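Local coordinates for protein kappa-carrageenase (Zobellia galactanivorans, PDB 5OCR) that probably hydrolyses kappa-carrageenan, a sulphated galactan of red algae, with the family 16 glycoside hydrolase beta-jellyroll that makes up most of this chain, at residues 10-15 / 101-106; 91-96 / 233-238; 107-112 / 271-276; 186-191 / 222-227; 243-248 / 262-267. One frame throughout, in Å; residues are numbered along the deposited sequence. Where two conformers were deposited one is given.

Contact 1 of 5, residues 10-15 / 101-106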
# COMPACT_ATOMS: atom_id res chain seq x y z
N GLN A 10 20.66 5.59 5.44
CA GLN A 10 20.61 4.14 5.76
C GLN A 10 19.24 3.78 6.31
O GLN A 10 18.55 4.67 6.83
CB GLN A 10 21.64 3.77 6.85
CG GLN A 10 23.09 3.83 6.35
CD GLN A 10 23.34 2.58 5.50
OE1 GLN A 10 23.35 1.46 6.00
NE2 GLN A 10 23.51 2.77 4.20
N PRO A 11 18.88 2.49 6.29
CA PRO A 11 17.62 2.02 7.04
C PRO A 11 17.54 2.61 8.49
O PRO A 11 18.56 2.70 9.25
CB PRO A 11 17.76 0.50 7.04
CG PRO A 11 18.59 0.21 5.78
CD PRO A 11 19.60 1.33 5.74
N THR A 12 16.36 3.10 8.87
CA THR A 12 16.20 3.67 10.27
C THR A 12 16.53 2.66 11.32
O THR A 12 17.18 3.01 12.36
CB THR A 12 14.77 4.24 10.44
OG1 THR A 12 14.59 5.26 9.45
CG2 THR A 12 14.54 4.92 11.82
N LYS A 13 16.10 1.41 11.12
CA LYS A 13 16.34 0.39 12.15
C LYS A 13 16.37 -0.98 11.48
O LYS A 13 15.48 -1.26 10.69
CB LYS A 13 15.21 0.43 13.19
CG LYS A 13 15.36 -0.57 14.31
CD LYS A 13 16.45 -0.12 15.26
CE LYS A 13 16.37 -1.13 16.36
NZ LYS A 13 17.27 -0.61 17.36
N THR A 14 17.36 -1.83 11.79
CA THR A 14 17.40 -3.16 11.14
C THR A 14 17.62 -4.25 12.18
O THR A 14 18.01 -3.95 13.33
CB THR A 14 18.51 -3.28 10.08
OG1 THR A 14 19.77 -3.23 10.79
CG2 THR A 14 18.46 -2.13 9.04
N SER A 15 17.45 -5.50 11.77
CA SER A 15 17.46 -6.60 12.73
C SER A 15 18.88 -7.01 13.08
O SER A 15 19.12 -7.49 14.18
CB SER A 15 16.71 -7.76 12.17
OG SER A 15 17.48 -8.34 11.15
N TYR A 101 15.53 -3.76 2.11
CA TYR A 101 14.84 -2.93 3.06
C TYR A 101 14.09 -1.82 2.36
O TYR A 101 14.66 -1.17 1.46
CB TYR A 101 15.88 -2.30 4.03
CG TYR A 101 15.32 -1.77 5.35
CD1 TYR A 101 15.48 -2.50 6.52
CD2 TYR A 101 14.71 -0.50 5.40
CE1 TYR A 101 14.94 -2.02 7.70
CE2 TYR A 101 14.13 -0.06 6.58
CZ TYR A 101 14.32 -0.81 7.72
OH TYR A 101 13.83 -0.33 8.93
N PHE A 102 12.83 -1.58 2.78
CA PHE A 102 11.95 -0.62 2.08
C PHE A 102 11.39 0.39 3.08
O PHE A 102 10.79 -0.07 4.11
CB PHE A 102 10.79 -1.37 1.41
CG PHE A 102 11.27 -2.55 0.59
CD1 PHE A 102 11.48 -2.40 -0.78
CD2 PHE A 102 11.60 -3.79 1.17
CE1 PHE A 102 12.06 -3.42 -1.52
CE2 PHE A 102 12.09 -4.86 0.41
CZ PHE A 102 12.32 -4.67 -0.96
N GLU A 103 11.53 1.69 2.83
CA GLU A 103 11.08 2.66 3.83
C GLU A 103 10.45 3.84 3.16
O GLU A 103 10.97 4.25 2.07
CB GLU A 103 12.39 3.12 4.55
CG GLU A 103 12.06 4.02 5.79
CD GLU A 103 13.34 4.42 6.56
OE1 GLU A 103 13.84 3.55 7.31
OE2 GLU A 103 13.80 5.58 6.40
N ALA A 104 9.38 4.39 3.74
CA ALA A 104 8.78 5.61 3.26
C ALA A 104 8.35 6.44 4.40
O ALA A 104 8.00 5.93 5.49
CB ALA A 104 7.59 5.20 2.33
N LYS A 105 8.47 7.74 4.20
CA LYS A 105 7.98 8.71 5.23
C LYS A 105 6.68 9.34 4.72
O LYS A 105 6.62 9.99 3.63
CB LYS A 105 9.12 9.75 5.54
CG LYS A 105 8.67 10.94 6.48
CD LYS A 105 9.94 11.77 6.67
CE LYS A 105 9.62 13.06 7.35
NZ LYS A 105 10.93 13.77 7.25
N ILE A 106 5.62 9.05 5.45
CA ILE A 106 4.25 9.28 4.93
C ILE A 106 3.37 9.99 5.93
O ILE A 106 3.40 9.66 7.18
CB ILE A 106 3.59 7.89 4.58
CG1 ILE A 106 4.34 7.16 3.42
CG2 ILE A 106 2.03 8.09 4.29
CD1 ILE A 106 3.96 5.66 3.36
O HOH W 1 16.43 6.31 6.08
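Tyr-101 gives up more surface than any other residue here, and Pro-11 sets its CB over the middle of one face: CB of Pro-11 lies 3.5 Å from the centroid of the Tyr-101 ring, 4° off the ring normal, a CH-pi contact. At the far end of the same ring the Tyr-101 hydroxyl donates to the backbone carbonyl of Lys-13, OH to O 2.6 Å, with that oxygen lying at the ring edge near its plane. Thr-14 adds its methyl group, CG2 being 3.8 Å from Tyr-101 CE1 in an oblique approach. Ring and hydroxyl together therefore touch Pro-11, Lys-13 and Thr-14. Glu-103 is the second grip. Its CG is anti to the backbone N (chi1 -172°) and the chain beyond stays extended, carrying the carboxylate out to Thr-12. There OE1 of Glu-103 accepts twice: from Thr-12 N at 3.0 Å on its syn lone pair, and from Thr-12 OG1 at 2.8 Å, which comes from above the carboxylate plane. The other oxygen, OE2, takes a bond from Tyr-279 OH and one from a water that also donates to Gln-10 O. The loop 10-15 lies across the outer side of strand 100-107, which runs between strands 200-207 and 273-285; Pro-11 also touches Trp-283, and on the other side of the strand Phe-102 faces strand 115-122.

Contact 2 of 5, residues 91-96 / 233-238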
# COMPACT_ATOMS: atom_id res chain seq x y z
N PHE A 91 2.50 5.80 -6.98
CA PHE A 91 3.85 5.61 -7.42
C PHE A 91 4.16 4.13 -7.41
O PHE A 91 4.12 3.49 -6.33
CB PHE A 91 4.86 6.27 -6.46
CG PHE A 91 4.90 7.75 -6.56
CD1 PHE A 91 5.57 8.37 -7.61
CD2 PHE A 91 4.30 8.52 -5.59
CE1 PHE A 91 5.61 9.78 -7.70
CE2 PHE A 91 4.39 9.91 -5.67
CZ PHE A 91 5.03 10.55 -6.74
N LYS A 92 4.38 3.55 -8.59
CA LYS A 92 4.76 2.09 -8.74
C LYS A 92 6.08 2.02 -9.43
O LYS A 92 6.23 2.50 -10.58
CB LYS A 92 3.70 1.34 -9.50
CG LYS A 92 4.10 -0.16 -9.58
CD LYS A 92 3.09 -0.87 -10.53
CE LYS A 92 3.66 -2.30 -10.67
NZ LYS A 92 2.72 -3.04 -11.62
N SER A 93 7.10 1.46 -8.77
CA SER A 93 8.41 1.40 -9.44
C SER A 93 8.38 0.49 -10.70
O SER A 93 7.79 -0.63 -10.69
CB SER A 93 9.54 0.96 -8.50
OG SER A 93 9.32 -0.39 -8.04
N TYR A 94 9.09 0.90 -11.74
CA TYR A 94 9.31 -0.10 -12.79
C TYR A 94 10.18 -1.25 -12.28
O TYR A 94 9.97 -2.43 -12.67
CB TYR A 94 9.95 0.53 -14.03
CG TYR A 94 8.94 1.19 -14.89
CD1 TYR A 94 8.22 0.48 -15.82
CD2 TYR A 94 8.72 2.55 -14.78
CE1 TYR A 94 7.27 1.13 -16.61
CE2 TYR A 94 7.79 3.20 -15.55
CZ TYR A 94 7.06 2.48 -16.44
OH TYR A 94 6.13 3.11 -17.17
N GLN A 95 11.17 -0.93 -11.48
CA GLN A 95 12.15 -1.93 -11.01
C GLN A 95 11.49 -2.88 -9.95
O GLN A 95 10.76 -2.38 -9.07
CB GLN A 95 13.38 -1.26 -10.39
CG GLN A 95 14.42 -2.25 -9.93
CD GLN A 95 14.98 -3.08 -11.00
OE1 GLN A 95 15.31 -2.58 -12.10
NE2 GLN A 95 15.10 -4.38 -10.73
N LYS A 96 11.78 -4.17 -10.04
CA LYS A 96 11.27 -5.17 -9.02
C LYS A 96 12.38 -5.54 -8.09
O LYS A 96 13.59 -5.52 -8.45
CB LYS A 96 10.80 -6.45 -9.76
CG LYS A 96 9.52 -6.19 -10.57
CD LYS A 96 9.23 -7.44 -11.41
CE LYS A 96 8.08 -7.17 -12.43
NZ LYS A 96 6.74 -7.22 -11.77
N MET A 233 8.92 -8.13 -6.66
CA MET A 233 7.77 -7.23 -6.37
C MET A 233 8.13 -5.80 -6.71
O MET A 233 9.29 -5.37 -6.52
CB MET A 233 7.49 -7.28 -4.85
CG MET A 233 6.85 -8.68 -4.51
SD MET A 233 6.68 -8.87 -2.71
CE MET A 233 8.36 -9.03 -2.20
N ASN A 234 7.13 -5.05 -7.15
CA ASN A 234 7.25 -3.61 -7.42
C ASN A 234 6.95 -2.80 -6.19
O ASN A 234 6.15 -3.22 -5.35
CB ASN A 234 6.35 -3.14 -8.54
CG ASN A 234 6.57 -3.93 -9.83
OD1 ASN A 234 6.07 -5.04 -9.98
ND2 ASN A 234 7.30 -3.35 -10.73
N VAL A 235 7.74 -1.72 -6.05
CA VAL A 235 7.67 -0.86 -4.81
C VAL A 235 6.57 0.17 -5.01
O VAL A 235 6.60 0.90 -6.00
CB VAL A 235 9.02 -0.15 -4.49
CG1 VAL A 235 8.86 0.81 -3.24
CG2 VAL A 235 10.08 -1.22 -4.29
N THR A 236 5.57 0.23 -4.10
CA THR A 236 4.28 0.94 -4.44
C THR A 236 3.87 1.89 -3.35
O THR A 236 3.85 1.47 -2.21
CB THR A 236 3.17 -0.05 -4.76
OG1 THR A 236 3.71 -1.01 -5.74
CG2 THR A 236 1.95 0.72 -5.42
N LEU A 237 3.55 3.14 -3.69
CA LEU A 237 2.85 4.04 -2.73
C LEU A 237 1.53 4.43 -3.40
O LEU A 237 1.54 4.92 -4.57
CB LEU A 237 3.70 5.29 -2.56
CG LEU A 237 5.07 5.14 -1.89
CD1 LEU A 237 6.05 6.24 -2.39
CD2 LEU A 237 4.87 5.18 -0.40
N SER A 238 0.42 4.21 -2.72
CA SER A 238 -0.85 4.56 -3.39
C SER A 238 -1.90 4.95 -2.34
O SER A 238 -1.81 4.57 -1.16
CB SER A 238 -1.28 3.39 -4.21
OG SER A 238 -1.55 2.25 -3.38
O HOH W 2 3.43 -5.60 -9.72
O HOH W 3 5.60 -4.38 -13.41
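Phe-91 and Leu-237 form an antiparallel hydrogen-bonded pair, Phe-91 N to Leu-237 O and Leu-237 N to Phe-91 O both 2.7 Å, and Ser-93 N continues the pairing to Val-235 O at 2.9 Å. Beyond that the chain turns a corner, and side chains take over the bonding. OG of Ser-93, set between its own backbone N and carbonyl carbon (chi1 64°), accepts from Val-235 N at 2.9 Å while donating to Gln-95 O. Asn-234 works from the other strand: ND2 donates to Ser-93 O at 2.8 Å, nearly along the C=O axis, and OD1 accepts from Lys-96 NZ at 2.9 Å. Van der Waals packing comes from Lys-92, whose extended chain lays CE 3.4 Å from Asn-234 CG before NZ reaches Asn-46 O and Tyr-122 OH. An alanine at Asn-234 would probably leave Ser-93 O and the Lys-96 ammonium without these partners, with the lysine end freer to turn. Both ends of one neutral carboxamide thus tie the turn, meeting a backbone acceptor and a charged donor.

Contact 3 of 5, residues 107-112 / 271-276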
# COMPACT_ATOMS: atom_id res chain seq x y z
N GLN A 107 2.57 10.94 5.43
CA GLN A 107 1.49 11.43 6.28
C GLN A 107 0.16 11.05 5.63
O GLN A 107 0.02 11.11 4.41
CB GLN A 107 1.59 12.97 6.30
CG GLN A 107 0.37 13.66 6.98
CD GLN A 107 0.61 15.15 7.25
OE1 GLN A 107 1.74 15.60 7.63
NE2 GLN A 107 -0.41 15.95 6.98
N GLY A 108 -0.80 10.69 6.47
CA GLY A 108 -2.11 10.21 5.98
C GLY A 108 -3.00 11.36 5.53
O GLY A 108 -2.57 12.47 5.29
N ALA A 109 -4.26 11.01 5.33
CA ALA A 109 -5.24 11.91 4.68
C ALA A 109 -6.23 12.53 5.65
O ALA A 109 -6.80 11.87 6.56
CB ALA A 109 -6.01 11.11 3.60
N ASP A 110 -6.52 13.80 5.41
CA ASP A 110 -7.45 14.51 6.30
C ASP A 110 -8.92 14.09 6.33
O ASP A 110 -9.67 14.44 7.26
CB ASP A 110 -7.30 15.99 6.11
CG ASP A 110 -7.76 16.48 4.79
OD1 ASP A 110 -8.39 15.74 3.91
OD2 ASP A 110 -7.46 17.69 4.62
N ILE A 111 -9.35 13.30 5.35
CA ILE A 111 -10.68 12.75 5.42
C ILE A 111 -10.96 11.87 6.67
O ILE A 111 -12.09 11.74 7.10
CB ILE A 111 -11.02 12.01 4.12
CG1 ILE A 111 -12.55 11.76 4.03
CG2 ILE A 111 -10.27 10.70 4.04
CD1 ILE A 111 -12.99 11.40 2.58
N GLY A 112 -9.92 11.31 7.29
CA GLY A 112 -10.10 10.25 8.31
C GLY A 112 -10.54 8.96 7.60
O GLY A 112 -9.83 8.42 6.75
N ILE A 271 -13.77 15.31 -0.06
CA ILE A 271 -13.05 14.93 -1.27
C ILE A 271 -12.90 16.20 -2.11
O ILE A 271 -13.90 16.88 -2.30
CB ILE A 271 -13.82 13.79 -2.02
CG1 ILE A 271 -13.96 12.48 -1.15
CG2 ILE A 271 -13.16 13.55 -3.37
CD1 ILE A 271 -12.59 11.77 -0.98
N PRO A 272 -11.70 16.49 -2.69
CA PRO A 272 -10.52 15.60 -2.77
C PRO A 272 -9.80 15.49 -1.42
O PRO A 272 -9.92 16.42 -0.55
CB PRO A 272 -9.63 16.27 -3.82
CG PRO A 272 -10.04 17.76 -3.77
CD PRO A 272 -11.53 17.68 -3.57
N THR A 273 -9.06 14.39 -1.23
CA THR A 273 -8.25 14.30 -0.03
C THR A 273 -6.92 13.69 -0.46
O THR A 273 -6.87 13.01 -1.55
CB THR A 273 -8.97 13.44 1.03
OG1 THR A 273 -8.24 13.58 2.28
CG2 THR A 273 -9.04 11.91 0.68
N SER A 274 -5.84 13.94 0.31
CA SER A 274 -4.52 13.59 -0.18
C SER A 274 -3.72 12.92 0.91
O SER A 274 -3.91 13.23 2.08
CB SER A 274 -3.78 14.84 -0.56
OG SER A 274 -4.43 15.52 -1.64
N MET A 275 -2.89 11.93 0.50
CA MET A 275 -1.71 11.50 1.31
C MET A 275 -0.46 12.21 0.84
O MET A 275 -0.40 12.67 -0.30
CB MET A 275 -1.48 9.95 1.29
CG MET A 275 -1.17 9.46 -0.14
SD MET A 275 -1.00 7.67 -0.21
CE MET A 275 0.58 7.41 0.56
N TYR A 276 0.57 12.24 1.68
CA TYR A 276 1.82 12.95 1.34
C TYR A 276 3.00 12.05 1.63
O TYR A 276 3.04 11.33 2.69
CB TYR A 276 1.95 14.21 2.26
CG TYR A 276 0.81 15.14 2.01
CD1 TYR A 276 0.92 16.10 0.98
CD2 TYR A 276 -0.37 15.07 2.76
CE1 TYR A 276 -0.18 16.97 0.73
CE2 TYR A 276 -1.47 15.93 2.49
CZ TYR A 276 -1.33 16.86 1.48
OH TYR A 276 -2.36 17.73 1.26
O HOH W 4 -5.02 15.18 3.38
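Thr-273 and Ile-111 form the close-packed end of this contact. Their side chains cross at about a right angle, with CG2 of Thr-273 3.8 Å from CG2 of Ile-111. Beside them CD1 of Ile-111 meets CD1 of Ile-271 at 3.6 Å, and Phe-245 touches both isoleucines. The hydroxyl of Thr-273, anti to its backbone N (chi1 -170°), donates to Asp-110 OD1 at 2.7 Å, meeting the oxygen on its anti side and 30° out of the carboxylate plane. A valine in place of Thr-273 would probably leave that carboxylate without its mate and the Asp-110 side chain freer to turn. The other side is looser: Asp-110 is exposed, and one water accepts from Asp-110 N and donates to Ser-274 O at 2.6 Å, filling in where direct strand bonds have stopped. Those bonds survive at Gln-107 and Tyr-276, an antiparallel hydrogen-bonded pair with Gln-107 N 2.8 Å from Tyr-276 O. The pairing gives way to a type I turn, Ala-109 to Gly-112, in the connection from strand 100-107 to strand 115-122 of the beta-jellyroll.

Contact 4 of 5, residues 186-191 / 222-227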
# COMPACT_ATOMS: atom_id res chain seq x y z
N GLN A 186 0.11 -14.16 8.71
CA GLN A 186 -0.06 -13.08 7.74
C GLN A 186 -0.66 -11.79 8.23
O GLN A 186 -0.64 -10.83 7.51
CB GLN A 186 -0.79 -13.55 6.50
CG GLN A 186 -0.06 -14.65 5.75
CD GLN A 186 -0.78 -15.15 4.57
OE1 GLN A 186 -0.75 -16.37 4.32
NE2 GLN A 186 -1.47 -14.26 3.85
N LEU A 187 -1.27 -11.75 9.39
CA LEU A 187 -1.98 -10.51 9.84
C LEU A 187 -1.13 -9.81 10.87
O LEU A 187 -0.82 -10.41 11.92
CB LEU A 187 -3.36 -10.89 10.45
CG LEU A 187 -4.29 -9.71 10.79
CD1 LEU A 187 -5.75 -10.04 10.41
CD2 LEU A 187 -4.24 -9.37 12.31
N ASN A 188 -0.90 -8.50 10.66
CA ASN A 188 -0.32 -7.68 11.70
C ASN A 188 -1.16 -6.43 11.91
O ASN A 188 -1.52 -5.75 10.97
CB ASN A 188 1.09 -7.22 11.27
CG ASN A 188 2.06 -8.34 11.21
OD1 ASN A 188 2.23 -9.11 12.16
ND2 ASN A 188 2.69 -8.48 10.06
N LYS A 189 -1.40 -6.08 13.17
CA LYS A 189 -2.11 -4.83 13.51
C LYS A 189 -1.20 -4.12 14.52
O LYS A 189 -0.48 -4.78 15.34
CB LYS A 189 -3.46 -5.20 14.16
CG LYS A 189 -4.46 -5.63 13.09
CD LYS A 189 -5.87 -5.82 13.66
CE LYS A 189 -6.90 -6.10 12.57
NZ LYS A 189 -7.24 -4.84 11.80
N TRP A 190 -1.13 -2.79 14.42
CA TRP A 190 -0.43 -2.02 15.45
C TRP A 190 -1.18 -0.77 15.71
O TRP A 190 -1.67 -0.15 14.78
CB TRP A 190 1.00 -1.70 15.00
CG TRP A 190 1.83 -0.99 16.03
CD1 TRP A 190 2.45 -1.49 17.17
CD2 TRP A 190 2.18 0.42 16.01
NE1 TRP A 190 3.15 -0.47 17.83
CE2 TRP A 190 3.02 0.67 17.21
CE3 TRP A 190 1.94 1.47 15.10
CZ2 TRP A 190 3.54 1.93 17.48
CZ3 TRP A 190 2.50 2.72 15.40
CH2 TRP A 190 3.29 2.93 16.54
N ARG A 191 -1.32 -0.38 17.00
CA ARG A 191 -1.93 0.87 17.40
C ARG A 191 -0.93 1.95 17.76
O ARG A 191 -0.04 1.76 18.67
CB ARG A 191 -2.96 0.62 18.55
CG ARG A 191 -3.72 1.91 18.79
CD ARG A 191 -4.73 1.58 19.99
NE ARG A 191 -5.59 2.76 20.21
CZ ARG A 191 -6.67 3.08 19.46
NH1 ARG A 191 -7.00 2.27 18.42
NH2 ARG A 191 -7.39 4.20 19.70
N ALA A 222 6.39 -5.76 14.16
CA ALA A 222 5.86 -7.05 13.77
C ALA A 222 6.92 -7.84 13.08
O ALA A 222 7.87 -7.25 12.55
CB ALA A 222 4.71 -6.95 12.77
N ARG A 223 6.76 -9.16 13.08
CA ARG A 223 7.70 -9.99 12.33
C ARG A 223 7.01 -11.27 11.99
O ARG A 223 6.22 -11.79 12.83
CB ARG A 223 8.94 -10.22 13.22
CG ARG A 223 9.94 -11.24 12.78
CD ARG A 223 10.92 -11.47 13.96
NE ARG A 223 11.73 -10.31 14.32
CZ ARG A 223 13.07 -10.26 14.29
NH1 ARG A 223 13.75 -11.30 13.83
NH2 ARG A 223 13.72 -9.16 14.66
N LYS A 224 7.25 -11.79 10.77
CA LYS A 224 6.62 -13.05 10.35
C LYS A 224 7.60 -13.88 9.56
O LYS A 224 8.48 -13.36 8.87
CB LYS A 224 5.40 -12.88 9.43
CG LYS A 224 4.25 -12.03 9.96
CD LYS A 224 3.52 -12.75 11.05
CE LYS A 224 2.09 -12.25 11.00
NZ LYS A 224 1.54 -12.40 12.39
N PRO A 225 7.45 -15.21 9.64
CA PRO A 225 8.34 -16.01 8.75
C PRO A 225 8.04 -15.78 7.29
O PRO A 225 6.87 -15.61 6.95
CB PRO A 225 7.89 -17.48 9.03
CG PRO A 225 7.34 -17.39 10.44
CD PRO A 225 6.61 -16.05 10.53
N ASN A 226 9.05 -15.86 6.43
CA ASN A 226 8.80 -15.59 4.94
C ASN A 226 8.42 -16.87 4.24
O ASN A 226 9.28 -17.61 3.71
CB ASN A 226 10.05 -14.94 4.31
CG ASN A 226 9.75 -14.46 2.91
OD1 ASN A 226 8.69 -14.82 2.42
ND2 ASN A 226 10.59 -13.63 2.32
N LYS A 227 7.12 -17.20 4.29
CA LYS A 227 6.70 -18.47 3.73
C LYS A 227 6.60 -18.40 2.23
O LYS A 227 7.10 -19.29 1.54
CB LYS A 227 5.33 -18.87 4.32
CG LYS A 227 4.96 -20.28 4.07
CD LYS A 227 3.92 -20.60 5.19
CE LYS A 227 3.20 -21.87 4.87
NZ LYS A 227 2.22 -21.93 6.00
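The carboxamide of Asn-188 is covered on one face by the methyl of Ala-222, whose CB lies 3.3 Å from OD1 and 3.4 Å from CG, almost straight above the plane. Lys-224 comes from the other side of that plane, obliquely and beside the oxygen: its CE is 3.4 Å from Asn-188 OD1, and the two side chains slide past each other in opposite directions. A bend at chi2 (-72°) turns Lys-224 CD aside. Its ammonium then donates to Leu-187 O at 3.1 Å, sitting 51° above the carbonyl plane, and makes a weak bond to Asn-188 OD1; a stronger partner is Gln-184. The Asn-188 amide has its main polar partner in Leu-162. The Leu-187 carbonyl, just after helix 183-186, would probably favour the positive charge. Strands 189-191 and 219-225 are not paired with each other; side chains and the one backbone carbonyl, Leu-187 O, bridge the gap, and Trp-214 touches Asn-188, Ala-222 and Lys-224, an arrangement of packed strand layers that fits the beta-jellyroll.

Contact 5 of 5, residues 243-248 / 262-267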
# COMPACT_ATOMS: atom_id res chain seq x y z
N LYS A 243 -14.51 2.00 2.51
CA LYS A 243 -15.87 2.28 2.93
C LYS A 243 -15.84 3.70 3.60
O LYS A 243 -14.83 4.04 4.34
CB LYS A 243 -16.23 1.16 3.83
CG LYS A 243 -16.42 1.49 5.25
CD LYS A 243 -17.22 0.28 5.74
CE LYS A 243 -17.42 0.28 7.24
NZ LYS A 243 -18.65 1.04 7.56
N PRO A 244 -16.89 4.54 3.41
CA PRO A 244 -18.20 4.24 2.88
C PRO A 244 -18.28 4.24 1.33
O PRO A 244 -19.36 4.09 0.79
CB PRO A 244 -19.08 5.33 3.50
CG PRO A 244 -18.18 6.55 3.48
CD PRO A 244 -16.77 5.96 3.77
N PHE A 245 -17.16 4.39 0.62
CA PHE A 245 -17.19 4.47 -0.85
C PHE A 245 -17.04 3.12 -1.53
O PHE A 245 -17.11 3.02 -2.73
CB PHE A 245 -16.07 5.37 -1.33
CG PHE A 245 -16.16 6.77 -0.82
CD1 PHE A 245 -17.28 7.57 -1.12
CD2 PHE A 245 -15.15 7.30 -0.02
CE1 PHE A 245 -17.34 8.90 -0.66
CE2 PHE A 245 -15.20 8.64 0.43
CZ PHE A 245 -16.27 9.43 0.10
N VAL A 246 -16.79 2.07 -0.75
CA VAL A 246 -16.75 0.74 -1.32
C VAL A 246 -17.43 -0.17 -0.31
O VAL A 246 -17.56 0.15 0.87
CB VAL A 246 -15.32 0.24 -1.53
CG1 VAL A 246 -14.45 1.28 -2.23
CG2 VAL A 246 -14.65 0.05 -0.18
N LYS A 247 -17.78 -1.36 -0.79
CA LYS A 247 -18.45 -2.35 0.04
C LYS A 247 -17.96 -3.71 -0.38
O LYS A 247 -17.99 -4.07 -1.55
CB LYS A 247 -19.97 -2.26 -0.10
CG LYS A 247 -20.75 -3.47 0.39
CD LYS A 247 -20.97 -3.48 1.90
CE LYS A 247 -22.22 -4.27 2.29
NZ LYS A 247 -22.16 -5.72 1.91
N PHE A 248 -17.51 -4.45 0.62
CA PHE A 248 -16.96 -5.75 0.39
C PHE A 248 -18.04 -6.82 0.16
O PHE A 248 -18.91 -7.08 1.01
CB PHE A 248 -16.07 -6.14 1.55
CG PHE A 248 -15.40 -7.45 1.36
CD1 PHE A 248 -14.06 -7.51 0.97
CD2 PHE A 248 -16.11 -8.65 1.55
CE1 PHE A 248 -13.45 -8.73 0.79
CE2 PHE A 248 -15.50 -9.87 1.37
CZ PHE A 248 -14.16 -9.91 0.99
N ALA A 262 -26.10 7.60 2.07
CA ALA A 262 -25.99 8.86 2.86
C ALA A 262 -24.58 9.04 3.35
O ALA A 262 -24.08 10.16 3.38
CB ALA A 262 -26.90 8.85 4.07
N LYS A 263 -23.96 7.96 3.83
CA LYS A 263 -22.60 8.12 4.43
C LYS A 263 -21.57 8.53 3.39
O LYS A 263 -20.76 9.46 3.61
CB LYS A 263 -22.20 6.91 5.28
CG LYS A 263 -23.05 6.89 6.55
CD LYS A 263 -23.65 5.52 6.78
CE LYS A 263 -22.74 4.68 7.68
NZ LYS A 263 -22.42 5.39 8.95
N ALA A 264 -21.65 7.89 2.23
CA ALA A 264 -20.79 8.29 1.10
C ALA A 264 -21.05 9.72 0.64
O ALA A 264 -20.10 10.48 0.53
CB ALA A 264 -20.86 7.28 -0.04
N ARG A 265 -22.33 10.12 0.44
CA ARG A 265 -22.66 11.50 0.10
C ARG A 265 -22.12 12.51 1.11
O ARG A 265 -21.53 13.55 0.73
CB ARG A 265 -24.16 11.67 -0.11
CG ARG A 265 -24.45 12.92 -0.92
CD ARG A 265 -25.94 12.82 -1.23
NE ARG A 265 -26.51 14.02 -1.82
CZ ARG A 265 -26.84 15.09 -1.13
NH1 ARG A 265 -26.66 15.14 0.20
NH2 ARG A 265 -27.34 16.11 -1.75
N GLU A 266 -22.31 12.25 2.39
CA GLU A 266 -21.82 13.28 3.31
C GLU A 266 -20.30 13.36 3.34
O GLU A 266 -19.75 14.46 3.44
CB GLU A 266 -22.50 13.26 4.67
CG GLU A 266 -22.35 11.97 5.42
CD GLU A 266 -22.11 12.21 6.89
OE1 GLU A 266 -22.11 13.40 7.30
OE2 GLU A 266 -21.92 11.21 7.63
N LYS A 267 -19.59 12.25 3.19
CA LYS A 267 -18.10 12.37 3.01
C LYS A 267 -17.60 13.06 1.71
O LYS A 267 -16.43 13.39 1.59
CB LYS A 267 -17.38 11.02 3.11
CG LYS A 267 -17.48 10.42 4.49
CD LYS A 267 -16.14 9.91 4.90
CE LYS A 267 -16.22 9.47 6.33
NZ LYS A 267 -15.05 10.08 6.98
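Phe-245 carries CG anti to its carbonyl carbon and beside the backbone N (chi1 -61°), which sets the direction in which its ring leaves the backbone toward the helix. CG of Lys-267 has the same relation to its own backbone (chi1 -66°) and comes 4.1 Å from CG of Pro-244. CZ of Phe-245 is 3.6 Å from CB of Lys-267, the side chains crossing obliquely. On the same helix the ring also meets Ala-264: CD1 of Phe-245 lies 3.8 Å from Ala-264 CB, and CE1 of Phe-245 lies 3.4 Å from Ala-264 O, again at an oblique slant. Pro-244, which follows a cis peptide bond, fills the next place. Its CB is 3.9 Å from Lys-263 CB, and Pro-244 O rests 3.6 Å from Ala-264 CB. The helix thus presents Lys-263, Ala-264 and Lys-267, one turn of its surface, to a proline and a phenylalanine, while Phe-86 touches the Phe-245 ring as well. What joins these parts is carbon packing. Lys-267 lends its aliphatic stem, Lys-263 its CB, and both carry the charge past the contact: NZ of Lys-267 goes on to donate to Glu-113 O, whereas NZ of Lys-263 stands 5.9 Å from NZ of Lys-243, a like-charge approach that is likely to be mildly unfavourable and to depend on solvent for screening.

How the contacts relate
Contacts 1, 2 and 3 touch one another inside the jellyroll. Leu-237 CD2 of contact 2 packs 3.9 Å from Ala-104 CB of contact 1, and Ile-106 CG2 of contact 1 lies 4.1 Å from Met-275 CE of contact 3. Contact 5 joins through Phe-245, whose CZ is 4.0 Å from Ile-271 CG1 of contact 3, yet its centre is 34 Å from that of contact 1, across the chain's middle. Contact 4 is tied only lightly, through Ser-15 and Arg-223. Of the two magnesium ions, one is bound by Glu-30, Gly-66 and Asp-278 and the other by Phe-31 and Gly-66; the side chains of Phe-91 and of Tyr-276 each lie about 10 Å from a magnesium ion, and Lys-105 pairs with Asp-278.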